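Local coordinates for putative lipoprotein YerB (Bacillus subtilis, PDB 2PSB), which is of unknown function but is a DUF3048-family protein, probably membrane-anchored as a lipoprotein, that interacts with PcrA, at residues N230-E235 and T293-V298. Sequence-based numbering, arbitrary orientation.
Sequences NIFIVE and TWINIV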
ATOM      1  N   ASN A 230       4.832  -1.868  11.645  1.00 31.82           N
ATOM      2  CA  ASN A 230       4.649  -0.418  11.732  1.00 30.80           C
ATOM      3  C   ASN A 230       3.290   0.013  11.183  1.00 30.31           C
ATOM      4  O   ASN A 230       2.872  -0.443  10.115  1.00 32.37           O
ATOM      5  CB  ASN A 230       5.734   0.352  10.943  1.00 31.44           C
ATOM      6  CG  ASN A 230       7.146  -0.164  11.198  1.00 30.85           C
ATOM      7  OD1 ASN A 230       7.542  -1.200  10.675  1.00 32.65           O
ATOM      8  ND2 ASN A 230       7.907   0.562  12.001  1.00 28.49           N
ATOM      9  N   ILE A 231       2.593   0.871  11.922  1.00 28.31           N
ATOM     10  CA  ILE A 231       1.319   1.400  11.466  1.00 27.76           C
ATOM     11  C   ILE A 231       1.571   2.910  11.403  1.00 30.28           C
ATOM     12  O   ILE A 231       1.849   3.563  12.422  1.00 30.55           O
ATOM     13  CB  ILE A 231       0.138   1.143  12.437  1.00 28.54           C
ATOM     14  CG1 ILE A 231       0.129  -0.305  12.952  1.00 28.80           C
ATOM     15  CG2 ILE A 231      -1.165   1.464  11.710  1.00 26.33           C
ATOM     16  CD1 ILE A 231       0.010  -1.385  11.892  1.00 27.69           C
ATOM     17  N   PHE A 232       1.466   3.453  10.198  1.00 28.30           N
ATOM     18  CA  PHE A 232       1.718   4.853   9.955  1.00 28.91           C
ATOM     19  C   PHE A 232       0.459   5.540   9.431  1.00 31.31           C
ATOM     20  O   PHE A 232       0.102   5.387   8.256  1.00 33.51           O
ATOM     21  CB  PHE A 232       2.861   4.962   8.947  1.00 27.46           C
ATOM     22  CG  PHE A 232       3.342   6.362   8.710  1.00 27.42           C
ATOM     23  CD1 PHE A 232       3.066   7.383   9.620  1.00 24.72           C
ATOM     24  CD2 PHE A 232       4.121   6.653   7.592  1.00 27.60           C
ATOM     25  CE1 PHE A 232       3.556   8.664   9.414  1.00 25.57           C
ATOM     26  CE2 PHE A 232       4.616   7.936   7.382  1.00 28.46           C
ATOM     27  CZ  PHE A 232       4.333   8.943   8.299  1.00 26.72           C
ATOM     28  N   ILE A 233      -0.208   6.288  10.307  1.00 31.75           N
ATOM     29  CA  ILE A 233      -1.433   6.987   9.939  1.00 31.80           C
ATOM     30  C   ILE A 233      -1.055   8.383   9.492  1.00 31.91           C
ATOM     31  O   ILE A 233      -0.486   9.150  10.258  1.00 30.93           O
ATOM     32  CB  ILE A 233      -2.423   7.032  11.146  1.00 33.83           C
ATOM     33  CG1 ILE A 233      -2.726   5.596  11.588  1.00 33.41           C
ATOM     34  CG2 ILE A 233      -3.721   7.769  10.763  1.00 31.14           C
ATOM     35  CD1 ILE A 233      -3.537   5.480  12.856  1.00 38.60           C
ATOM     36  N   VAL A 234      -1.360   8.694   8.235  1.00 32.33           N
ATOM     37  CA  VAL A 234      -1.027   9.986   7.653  1.00 32.74           C
ATOM     38  C   VAL A 234      -2.244  10.856   7.329  1.00 34.81           C
ATOM     39  O   VAL A 234      -3.198  10.393   6.710  1.00 33.77           O
ATOM     40  CB  VAL A 234      -0.168   9.766   6.379  1.00 33.09           C
ATOM     41  CG1 VAL A 234      -0.015  11.050   5.592  1.00 33.47           C
ATOM     42  CG2 VAL A 234       1.208   9.240   6.782  1.00 33.77           C
ATOM     43  N   GLU A 235      -2.202  12.118   7.762  1.00 36.33           N
ATOM     44  CA  GLU A 235      -3.296  13.057   7.511  1.00 35.83           C
ATOM     45  C   GLU A 235      -2.970  13.928   6.319  1.00 36.66           C
ATOM     46  O   GLU A 235      -2.071  14.759   6.374  1.00 37.38           O
ATOM     47  CB  GLU A 235      -3.544  13.957   8.723  1.00 36.05           C
ATOM     48  CG  GLU A 235      -4.765  14.865   8.554  1.00 36.43           C
ATOM     49  CD  GLU A 235      -5.101  15.658   9.808  1.00 38.48           C
ATOM     50  OE1 GLU A 235      -4.351  16.602  10.151  1.00 38.75           O
ATOM     51  OE2 GLU A 235      -6.116  15.332  10.462  1.00 33.97           O
ATOM     52  N   THR A 293       5.356  -2.669   6.841  1.00 26.16           N
ATOM     53  CA  THR A 293       4.743  -1.399   7.234  1.00 26.31           C
ATOM     54  C   THR A 293       3.432  -1.151   6.508  1.00 26.00           C
ATOM     55  O   THR A 293       3.331  -1.330   5.295  1.00 28.51           O
ATOM     56  CB  THR A 293       5.674  -0.193   6.947  1.00 26.18           C
ATOM     57  OG1 THR A 293       6.849  -0.293   7.751  1.00 28.56           O
ATOM     58  CG2 THR A 293       4.964   1.135   7.258  1.00 26.75           C
ATOM     59  N   TRP A 294       2.422  -0.752   7.270  1.00 26.43           N
ATOM     60  CA  TRP A 294       1.117  -0.426   6.712  1.00 26.22           C
ATOM     61  C   TRP A 294       0.844   1.048   6.944  1.00 26.30           C
ATOM     62  O   TRP A 294       0.860   1.522   8.084  1.00 26.07           O
ATOM     63  CB  TRP A 294       0.015  -1.240   7.356  1.00 25.06           C
ATOM     64  CG  TRP A 294      -0.378  -2.434   6.556  1.00 28.62           C
ATOM     65  CD1 TRP A 294       0.363  -3.569   6.364  1.00 28.30           C
ATOM     66  CD2 TRP A 294      -1.629  -2.655   5.895  1.00 25.20           C
ATOM     67  NE1 TRP A 294      -0.354  -4.483   5.637  1.00 29.91           N
ATOM     68  CE2 TRP A 294      -1.579  -3.950   5.332  1.00 25.69           C
ATOM     69  CE3 TRP A 294      -2.788  -1.884   5.720  1.00 25.57           C
ATOM     70  CZ2 TRP A 294      -2.645  -4.500   4.610  1.00 26.62           C
ATOM     71  CZ3 TRP A 294      -3.847  -2.426   5.002  1.00 26.68           C
ATOM     72  CH2 TRP A 294      -3.769  -3.724   4.453  1.00 25.57           C
ATOM     73  N   ILE A 295       0.602   1.765   5.856  1.00 26.77           N
ATOM     74  CA  ILE A 295       0.328   3.195   5.906  1.00 26.70           C
ATOM     75  C   ILE A 295      -1.137   3.456   5.610  1.00 27.79           C
ATOM     76  O   ILE A 295      -1.679   2.996   4.593  1.00 26.67           O
ATOM     77  CB  ILE A 295       1.191   3.976   4.876  1.00 26.82           C
ATOM     78  CG1 ILE A 295       2.676   3.706   5.136  1.00 27.33           C
ATOM     79  CG2 ILE A 295       0.888   5.478   4.962  1.00 30.77           C
ATOM     80  CD1 ILE A 295       3.604   4.560   4.355  1.00 28.97           C
ATOM     81  N   ASN A 296      -1.778   4.186   6.516  1.00 27.53           N
ATOM     82  CA  ASN A 296      -3.177   4.551   6.365  1.00 27.84           C
ATOM     83  C   ASN A 296      -3.322   6.038   6.167  1.00 27.20           C
ATOM     84  O   ASN A 296      -3.055   6.817   7.079  1.00 28.65           O
ATOM     85  CB  ASN A 296      -3.974   4.158   7.600  1.00 27.72           C
ATOM     86  CG  ASN A 296      -4.550   2.793   7.489  1.00 25.28           C
ATOM     87  OD1 ASN A 296      -5.588   2.599   6.857  1.00 24.03           O
ATOM     88  ND2 ASN A 296      -3.884   1.825   8.084  1.00 22.30           N
ATOM     89  N   ILE A 297      -3.730   6.443   4.976  1.00 25.28           N
ATOM     90  CA  ILE A 297      -3.919   7.855   4.725  1.00 24.08           C
ATOM     91  C   ILE A 297      -5.368   8.212   5.066  1.00 25.94           C
ATOM     92  O   ILE A 297      -6.316   7.544   4.631  1.00 23.68           O
ATOM     93  CB  ILE A 297      -3.594   8.193   3.261  1.00 22.94           C
ATOM     94  CG1 ILE A 297      -2.075   8.109   3.057  1.00 18.98           C
ATOM     95  CG2 ILE A 297      -4.128   9.596   2.902  1.00 21.10           C
ATOM     96  CD1 ILE A 297      -1.646   7.957   1.596  1.00 18.97           C
ATOM     97  N   VAL A 298      -5.525   9.255   5.870  1.00 27.28           N
ATOM     98  CA  VAL A 298      -6.850   9.709   6.287  1.00 29.53           C
ATOM     99  C   VAL A 298      -7.001  11.210   6.071  1.00 31.20           C
ATOM    100  O   VAL A 298      -6.025  11.949   6.136  1.00 31.27           O
ATOM    101  CB  VAL A 298      -7.087   9.426   7.804  1.00 28.96           C
ATOM    102  CG1 VAL A 298      -6.796   7.969   8.113  1.00 27.50           C
ATOM    103  CG2 VAL A 298      -6.209  10.343   8.651  1.00 25.86           C
TER
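Phe232 and Ile295 meet at the middle of a parallel strand pair, 230-235 beside 293-298, buried inside the DUF3048 protein. Five backbone hydrogen bonds join the strands in the parallel ladder pattern. The first, Trp294 N to Asn230 O, is 2.9 Å long and nearly straight (177°). The last runs from Val298 N to Val234 O at 2.7 Å. Each of the five accepting carbonyls also receives a CA-H...O contact, Ile295 CA lying 3.2 Å from Phe232 O.

On the face carrying Phe232, Val234, Ile295 and Ile297, Phe232 and Ile295 lie side by side and point the same way, CD2 of the ring 3.9 Å from Ile295 CD1. CG of Phe232 is anti to the backbone N (chi1 -173°), beside the carbonyl carbon; Val234 CG2, two residues on, sits over the ring centre, 3.4 Å above its plane. The same methyl faces Ile295 CG2 at 4.2 Å, and Val234 CB meets Ile297 CG1. Ile277 of strand 276-281 packs on both Phe232 and Val234.

On the other face fewer side chains meet across the pair. Ile233 CG2 reaches Val298 CG1 at 4.1 Å, whereas the Trp294 indole leads away from 230-235 and packs edge-to-face with Phe67. Glu235, at the end of the pair, turns its carboxylate to Leu301 N.

Strand 255-261 flanks 230-235 and strand 54-59 flanks 293-298, making both strands interior ones. The ladder thus pairs the buried N-H and C=O groups that face each other, while Ile231, Ile233 and Glu235 bond through their backbones to strand 255-261; branched aliphatic chains pack on both faces, with the Phe232 ring on one.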